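Local atomic coordinates of GCN5-related N-acetyltransferase (PDB entry 2R1I), a protein that probably transfers an acetyl group from acetyl-CoA to an amine, as a member of the GCN5-related N-acetyltransferase (GNAT) family. Residues E68-V72 against A83-F87; G115-L119 against F148-F154. All coordinates share one frame; numbering follows the deposited sequence.

Interaction 1 of 2, residues E68-V72 against A83-F87; sequences EDVVV and AVLSF
The F87 ring turns its edge to the carbonyl oxygen of D69, which lies in the ring plane 3.8 Å from CD1; E68 O and V71 CG2 reach the same ring obliquely, and R129 adds a cation-pi contact. This is the antiparallel beta hairpin of the GNAT fold, strand 70-75 beside strand 81-88. V71 and L85 form a hydrogen-bonded pair: V71 N gives to L85 O at 2.8 Å, and L85 N returns a nearly straight bond (174°) to V71 O. The non-hydrogen-bonded pairs, V70 with S86 and V72 with V84, flank it. V71 and L85 share a face with F87, and helix 109-128 covers that side through S122 and L125. On the V70, V72, V84 and S86 face, P89 and V91 of the second subunit pack on V70 and V84, while S86 OG is hydrogen-bonded to D101. V84 meets two valines of the neighbouring strand: its CG1, anti to the backbone N (chi1 -177°), meets V70 CG1 at 3.7 Å, and its CG2 lies alongside V72 CG2. At the open end of the hairpin, F87 N donates to D69 O at 2.9 Å, tilted 17° from the carbonyl plane.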
ATOM      1  N   GLU A  68       2.035 -15.128   5.436  1.00 26.14           N
ATOM      2  CA  GLU A  68       0.744 -14.464   5.663  1.00 28.13           C
ATOM      3  C   GLU A  68       0.781 -13.014   5.164  1.00 27.07           C
ATOM      4  O   GLU A  68      -0.227 -12.326   5.232  1.00 28.28           O
ATOM      5  CB  GLU A  68       0.384 -14.452   7.173  1.00 30.37           C
ATOM      6  CG  GLU A  68       0.380 -15.820   7.816  1.00 31.98           C
ATOM      7  CD  GLU A  68      -0.639 -16.747   7.148  1.00 33.99           C
ATOM      8  OE1 GLU A  68      -1.746 -16.253   6.876  1.00 42.40           O
ATOM      9  OE2 GLU A  68      -0.324 -17.943   6.874  1.00 57.02           O
ATOM     10  N   ASP A  69       1.918 -12.574   4.580  1.00 25.72           N
ATOM     11  CA  ASP A  69       2.035 -11.167   4.134  1.00 25.37           C
ATOM     12  C   ASP A  69       1.368 -10.911   2.783  1.00 23.61           C
ATOM     13  O   ASP A  69       0.859  -9.820   2.510  1.00 23.64           O
ATOM     14  CB  ASP A  69       3.496 -10.752   4.097  1.00 26.31           C
ATOM     15  CG  ASP A  69       4.215 -11.023   5.385  1.00 37.61           C
ATOM     16  OD1 ASP A  69       3.674 -10.622   6.440  1.00 32.08           O
ATOM     17  OD2 ASP A  69       5.309 -11.636   5.315  1.00 39.92           O
ATOM     18  N   VAL A  70       1.543 -11.836   1.846  1.00 24.20           N
ATOM     19  CA  VAL A  70       0.846 -11.818   0.548  1.00 24.89           C
ATOM     20  C   VAL A  70       0.064 -13.113   0.499  1.00 26.34           C
ATOM     21  O   VAL A  70       0.604 -14.201   0.736  1.00 25.07           O
ATOM     22  CB  VAL A  70       1.801 -11.786  -0.617  1.00 25.37           C
ATOM     23  CG1 VAL A  70       1.081 -11.992  -1.973  1.00 27.23           C
ATOM     24  CG2 VAL A  70       2.547 -10.438  -0.610  1.00 26.28           C
ATOM     25  N   VAL A  71      -1.237 -12.966   0.257  1.00 23.86           N
ATOM     26  CA  VAL A  71      -2.166 -14.091   0.223  1.00 24.65           C
ATOM     27  C   VAL A  71      -2.791 -14.104  -1.172  1.00 24.47           C
ATOM     28  O   VAL A  71      -3.103 -13.061  -1.746  1.00 26.09           O
ATOM     29  CB  VAL A  71      -3.260 -13.922   1.324  1.00 25.81           C
ATOM     30  CG1 VAL A  71      -4.418 -14.972   1.077  1.00 26.02           C
ATOM     31  CG2 VAL A  71      -2.650 -13.966   2.771  1.00 27.83           C
ATOM     32  N   VAL A  72      -2.931 -15.298  -1.747  1.00 22.58           N
ATOM     33  CA  VAL A  72      -3.510 -15.465  -3.093  1.00 22.04           C
ATOM     34  C   VAL A  72      -4.750 -16.354  -2.951  1.00 23.89           C
ATOM     35  O   VAL A  72      -4.719 -17.394  -2.286  1.00 24.21           O
ATOM     36  CB  VAL A  72      -2.535 -16.037  -4.112  1.00 25.08           C
ATOM     37  CG1 VAL A  72      -3.275 -16.382  -5.441  1.00 24.84           C
ATOM     38  CG2 VAL A  72      -1.330 -15.068  -4.294  1.00 24.19           C
ATOM     39  N   ALA A  83      -7.042 -13.543  -6.976  1.00 24.74           N
ATOM     40  CA  ALA A  83      -6.824 -12.284  -6.283  1.00 22.25           C
ATOM     41  C   ALA A  83      -5.521 -12.373  -5.471  1.00 25.10           C
ATOM     42  O   ALA A  83      -5.232 -13.441  -4.915  1.00 25.91           O
ATOM     43  CB  ALA A  83      -7.976 -11.987  -5.365  1.00 23.90           C
ATOM     44  N   VAL A  84      -4.770 -11.263  -5.449  1.00 25.16           N
ATOM     45  CA  VAL A  84      -3.523 -11.110  -4.672  1.00 23.44           C
ATOM     46  C   VAL A  84      -3.759  -9.992  -3.671  1.00 26.98           C
ATOM     47  O   VAL A  84      -4.075  -8.850  -4.086  1.00 25.26           O
ATOM     48  CB  VAL A  84      -2.286 -10.799  -5.548  1.00 24.14           C
ATOM     49  CG1 VAL A  84      -1.038 -10.727  -4.697  1.00 24.87           C
ATOM     50  CG2 VAL A  84      -2.122 -11.891  -6.597  1.00 25.35           C
ATOM     51  N   LEU A  85      -3.613 -10.362  -2.406  1.00 24.70           N
ATOM     52  CA  LEU A  85      -3.773  -9.445  -1.248  1.00 24.17           C
ATOM     53  C   LEU A  85      -2.474  -9.272  -0.546  1.00 24.40           C
ATOM     54  O   LEU A  85      -1.804 -10.253  -0.266  1.00 25.77           O
ATOM     55  CB  LEU A  85      -4.755  -9.981  -0.236  1.00 24.89           C
ATOM     56  CG  LEU A  85      -6.213 -10.029  -0.695  1.00 30.19           C
ATOM     57  CD1 LEU A  85      -7.047 -11.013   0.145  1.00 34.44           C
ATOM     58  CD2 LEU A  85      -6.813  -8.619  -0.614  1.00 35.05           C
ATOM     59  N   SER A  86      -2.111  -8.036  -0.171  1.00 23.70           N
ATOM     60  CA  SER A  86      -0.972  -7.814   0.697  1.00 23.64           C
ATOM     61  C   SER A  86      -1.444  -7.152   1.985  1.00 24.47           C
ATOM     62  O   SER A  86      -2.398  -6.396   1.969  1.00 24.77           O
ATOM     63  CB  SER A  86       0.065  -6.936   0.016  1.00 26.10           C
ATOM     64  OG  SER A  86      -0.393  -5.648  -0.300  1.00 27.96           O
ATOM     65  N   PHE A  87      -0.734  -7.477   3.051  1.00 23.05           N
ATOM     66  CA  PHE A  87      -1.022  -6.987   4.412  1.00 20.91           C
ATOM     67  C   PHE A  87       0.169  -6.265   4.967  1.00 25.60           C
ATOM     68  O   PHE A  87       1.321  -6.669   4.744  1.00 25.81           O
ATOM     69  CB  PHE A  87      -1.338  -8.189   5.284  1.00 25.50           C
ATOM     70  CG  PHE A  87      -2.623  -8.871   4.933  1.00 26.39           C
ATOM     71  CD1 PHE A  87      -2.675  -9.815   3.921  1.00 27.16           C
ATOM     72  CD2 PHE A  87      -3.784  -8.505   5.576  1.00 28.51           C
ATOM     73  CE1 PHE A  87      -3.905 -10.389   3.581  1.00 27.39           C
ATOM     74  CE2 PHE A  87      -4.988  -9.047   5.266  1.00 27.69           C
ATOM     75  CZ  PHE A  87      -5.057 -10.014   4.260  1.00 28.35           C
TER

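Interaction 2 of 2, residues G115-L119 against F148-F154; sequences GSALL and FYEARGF. With EDO (1,2-ethanediol), chain J.
S116 and R152 make the polar part of this contact. R152 NE donates to S116 OG at 3.0 Å, a fairly straight bond (165°) with the oxygen only 7° out of the guanidinium plane; NH2 adds a weak, longer one. From another edge of the same group, NH1 reaches the F148 carbonyl oxygen at 3.1 Å, on a lone pair, so bonds at two edges fix the rotation of the plane. The chain is extended from CG to NE, which carries the guanidinium from the turn across to the helix.

Flat groups come next. F148 CE2 sits over the centre of the guanidinium, 3.6 Å from its plane, and R152 CD covers one face of the phenyl ring toward its rim. The far end of that ring rests against backbone: CZ meets G115 C at 3.6 Å, edge on, where glycine offers no side chain. H112 meets the ring edge-to-face.

With a leucine in place of R152, S116 OG and F148 O would probably both lose a donor, and the phenyl face its flat cover.

The apolar part belongs to L119. Its CD2 touches R152 CB at 3.7 Å, the F154 ring obliquely at CE1 (3.9 Å) and the edge of Y149 at CD1.

Y149 O takes N-H bonds from R152 and F154, on opposite faces of its plane, as the chain turns through G153 at positive phi. The F-Y-x-x-x-G-F sequence that runs from helix 143-150 into F154 is a familiar sequence motif of the GNAT family.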
ATOM      1  N   GLY A 115     -14.647 -12.498 -10.664  1.00 26.19           N
ATOM      2  CA  GLY A 115     -14.090 -11.293 -10.025  1.00 25.15           C
ATOM      3  C   GLY A 115     -14.916 -10.854  -8.823  1.00 26.30           C
ATOM      4  O   GLY A 115     -14.372 -10.566  -7.751  1.00 26.42           O
ATOM      5  N   SER A 116     -16.234 -10.831  -8.993  1.00 25.37           N
ATOM      6  CA  SER A 116     -17.137 -10.443  -7.916  1.00 24.79           C
ATOM      7  C   SER A 116     -17.024 -11.392  -6.686  1.00 21.45           C
ATOM      8  O   SER A 116     -16.937 -10.949  -5.542  1.00 25.62           O
ATOM      9  CB  SER A 116     -18.576 -10.330  -8.441  1.00 24.07           C
ATOM     10  OG  SER A 116     -19.372  -9.744  -7.465  1.00 29.70           O
ATOM     11  N   ALA A 117     -16.919 -12.686  -6.948  1.00 22.20           N
ATOM     12  CA  ALA A 117     -16.694 -13.710  -5.892  1.00 22.40           C
ATOM     13  C   ALA A 117     -15.320 -13.556  -5.198  1.00 25.83           C
ATOM     14  O   ALA A 117     -15.179 -13.710  -3.983  1.00 23.85           O
ATOM     15  CB  ALA A 117     -16.813 -15.153  -6.525  1.00 21.89           C
ATOM     16  N   LEU A 118     -14.308 -13.285  -5.999  1.00 25.73           N
ATOM     17  CA  LEU A 118     -12.959 -13.132  -5.461  1.00 25.66           C
ATOM     18  C   LEU A 118     -12.894 -11.910  -4.529  1.00 26.86           C
ATOM     19  O   LEU A 118     -12.227 -11.959  -3.477  1.00 27.81           O
ATOM     20  CB  LEU A 118     -11.968 -13.047  -6.609  1.00 28.61           C
ATOM     21  CG  LEU A 118     -11.583 -14.411  -7.206  1.00 28.17           C
ATOM     22  CD1 LEU A 118     -10.952 -14.267  -8.581  1.00 27.48           C
ATOM     23  CD2 LEU A 118     -10.612 -15.170  -6.228  1.00 28.67           C
ATOM     24  N   LEU A 119     -13.560 -10.821  -4.934  1.00 26.88           N
ATOM     25  CA  LEU A 119     -13.564  -9.598  -4.115  1.00 24.66           C
ATOM     26  C   LEU A 119     -14.244  -9.841  -2.755  1.00 27.42           C
ATOM     27  O   LEU A 119     -13.754  -9.448  -1.706  1.00 29.13           O
ATOM     28  CB  LEU A 119     -14.169  -8.401  -4.868  1.00 25.82           C
ATOM     29  CG  LEU A 119     -14.267  -7.110  -4.033  1.00 26.51           C
ATOM     30  CD1 LEU A 119     -12.837  -6.718  -3.549  1.00 28.33           C
ATOM     31  CD2 LEU A 119     -14.936  -5.983  -4.802  1.00 27.10           C
ATOM     32  N   PHE A 148     -16.779  -1.356 -11.608  1.00 25.63           N
ATOM     33  CA  PHE A 148     -16.845  -2.623 -10.861  1.00 23.87           C
ATOM     34  C   PHE A 148     -16.596  -2.433  -9.353  1.00 25.74           C
ATOM     35  O   PHE A 148     -17.377  -2.909  -8.528  1.00 25.75           O
ATOM     36  CB  PHE A 148     -15.852  -3.624 -11.457  1.00 23.85           C
ATOM     37  CG  PHE A 148     -15.686  -4.893 -10.654  1.00 22.89           C
ATOM     38  CD1 PHE A 148     -14.742  -4.992  -9.660  1.00 30.34           C
ATOM     39  CD2 PHE A 148     -16.493  -5.996 -10.906  1.00 28.20           C
ATOM     40  CE1 PHE A 148     -14.590  -6.182  -8.932  1.00 28.73           C
ATOM     41  CE2 PHE A 148     -16.326  -7.186 -10.181  1.00 22.10           C
ATOM     42  CZ  PHE A 148     -15.396  -7.262  -9.195  1.00 25.46           C
ATOM     43  N   TYR A 149     -15.543  -1.712  -8.994  1.00 23.16           N
ATOM     44  CA  TYR A 149     -15.266  -1.509  -7.572  1.00 24.50           C
ATOM     45  C   TYR A 149     -16.262  -0.579  -6.926  1.00 25.68           C
ATOM     46  O   TYR A 149     -16.693  -0.826  -5.789  1.00 25.68           O
ATOM     47  CB  TYR A 149     -13.845  -1.019  -7.390  1.00 25.13           C
ATOM     48  CG  TYR A 149     -12.828  -2.074  -7.744  1.00 27.84           C
ATOM     49  CD1 TYR A 149     -12.822  -3.301  -7.095  1.00 23.20           C
ATOM     50  CD2 TYR A 149     -11.876  -1.849  -8.742  1.00 28.76           C
ATOM     51  CE1 TYR A 149     -11.871  -4.276  -7.410  1.00 27.26           C
ATOM     52  CE2 TYR A 149     -10.937  -2.826  -9.076  1.00 31.38           C
ATOM     53  CZ  TYR A 149     -10.943  -4.033  -8.411  1.00 32.68           C
ATOM     54  OH  TYR A 149      -9.988  -4.990  -8.753  1.00 31.84           O
ATOM     55  N   GLU A 150     -16.675   0.465  -7.645  1.00 25.98           N
ATOM     56  CA  GLU A 150     -17.591   1.461  -7.098  1.00 26.59           C
ATOM     57  C   GLU A 150     -18.951   0.820  -6.810  1.00 26.39           C
ATOM     58  O   GLU A 150     -19.616   1.193  -5.855  1.00 29.52           O
ATOM     59  CB  GLU A 150     -17.696   2.696  -8.015  1.00 26.03           C
ATOM     60  CG  GLU A 150     -16.462   3.552  -8.012  1.00 27.05           C
ATOM     61  CD  GLU A 150     -16.474   4.709  -8.981  1.00 31.95           C
ATOM     62  OE1 GLU A 150     -17.482   4.884  -9.701  1.00 36.13           O
ATOM     63  OE2 GLU A 150     -15.471   5.467  -9.034  1.00 32.18           O
ATOM     64  N   ALA A 151     -19.324  -0.189  -7.591  1.00 26.79           N
ATOM     65  CA  ALA A 151     -20.582  -0.938  -7.359  1.00 27.89           C
ATOM     66  C   ALA A 151     -20.520  -1.899  -6.165  1.00 28.02           C
ATOM     67  O   ALA A 151     -21.548  -2.461  -5.773  1.00 25.01           O
ATOM     68  CB  ALA A 151     -20.941  -1.733  -8.598  1.00 28.12           C
ATOM     69  N   ARG A 152     -19.311  -2.108  -5.641  1.00 25.23           N
ATOM     70  CA  ARG A 152     -19.026  -3.062  -4.547  1.00 26.43           C
ATOM     71  C   ARG A 152     -18.314  -2.363  -3.353  1.00 25.51           C
ATOM     72  O   ARG A 152     -17.390  -2.914  -2.737  1.00 28.80           O
ATOM     73  CB  ARG A 152     -18.179  -4.220  -5.066  1.00 27.43           C
ATOM     74  CG  ARG A 152     -18.983  -5.138  -5.954  1.00 27.29           C
ATOM     75  CD  ARG A 152     -18.121  -5.975  -6.869  1.00 25.81           C
ATOM     76  NE  ARG A 152     -18.996  -6.767  -7.742  1.00 24.99           N
ATOM     77  CZ  ARG A 152     -19.595  -6.322  -8.849  1.00 27.19           C
ATOM     78  NH1 ARG A 152     -19.458  -5.069  -9.262  1.00 28.90           N
ATOM     79  NH2 ARG A 152     -20.372  -7.139  -9.549  1.00 32.47           N
ATOM     80  N   GLY A 153     -18.725  -1.138  -3.050  1.00 28.82           N
ATOM     81  CA  GLY A 153     -18.392  -0.513  -1.763  1.00 29.76           C
ATOM     82  C   GLY A 153     -17.123   0.308  -1.690  1.00 30.37           C
ATOM     83  O   GLY A 153     -16.765   0.814  -0.616  1.00 30.51           O
ATOM     84  N   PHE A 154     -16.407   0.424  -2.809  1.00 28.66           N
ATOM     85  CA  PHE A 154     -15.200   1.243  -2.834  1.00 25.96           C
ATOM     86  C   PHE A 154     -15.448   2.673  -3.274  1.00 25.60           C
ATOM     87  O   PHE A 154     -16.294   2.910  -4.128  1.00 23.66           O
ATOM     88  CB  PHE A 154     -14.131   0.632  -3.750  1.00 23.85           C
ATOM     89  CG  PHE A 154     -13.517  -0.599  -3.207  1.00 24.85           C
ATOM     90  CD1 PHE A 154     -14.191  -1.806  -3.284  1.00 24.74           C
ATOM     91  CD2 PHE A 154     -12.231  -0.569  -2.628  1.00 22.52           C
ATOM     92  CE1 PHE A 154     -13.631  -2.965  -2.775  1.00 27.98           C
ATOM     93  CE2 PHE A 154     -11.646  -1.726  -2.098  1.00 24.36           C
ATOM     94  CZ  PHE A 154     -12.353  -2.937  -2.169  1.00 29.69           C
TER
HETATM   95  C1  EDO J 173     -15.882   3.207   3.040  1.00 41.46           C
HETATM   96  O1  EDO J 173     -16.251   1.851   2.864  1.00 38.62           O
HETATM   97  C2  EDO J 173     -16.318   3.997   1.822  1.00 52.92           C
HETATM   98  O2  EDO J 173     -15.797   3.364   0.651  1.00 48.92           O

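How the interactions relate
Interaction 1 closes before interaction 2 opens along the chain, and their centres lie about 17 Å apart. Helix 109-128 connects them: its S122 and L125 pack on the hairpin of strands 70-75 and 81-88, while its earlier 115-119 turn meets residues 148-154, on helix 143-150 and the turn that follows. The two touch directly where L118 CD2 comes within 4.0 Å of A83 N. Strand 97-104 also serves both, pairing with strand 81-88 and placing L100 and L103 against Y149. Together they pack both the sheet and helix 143-150 against helix 109-128, whose start binds the acetyl-CoA pyrophosphate in GNAT relatives and probably here. Both contacts also reach the second subunit.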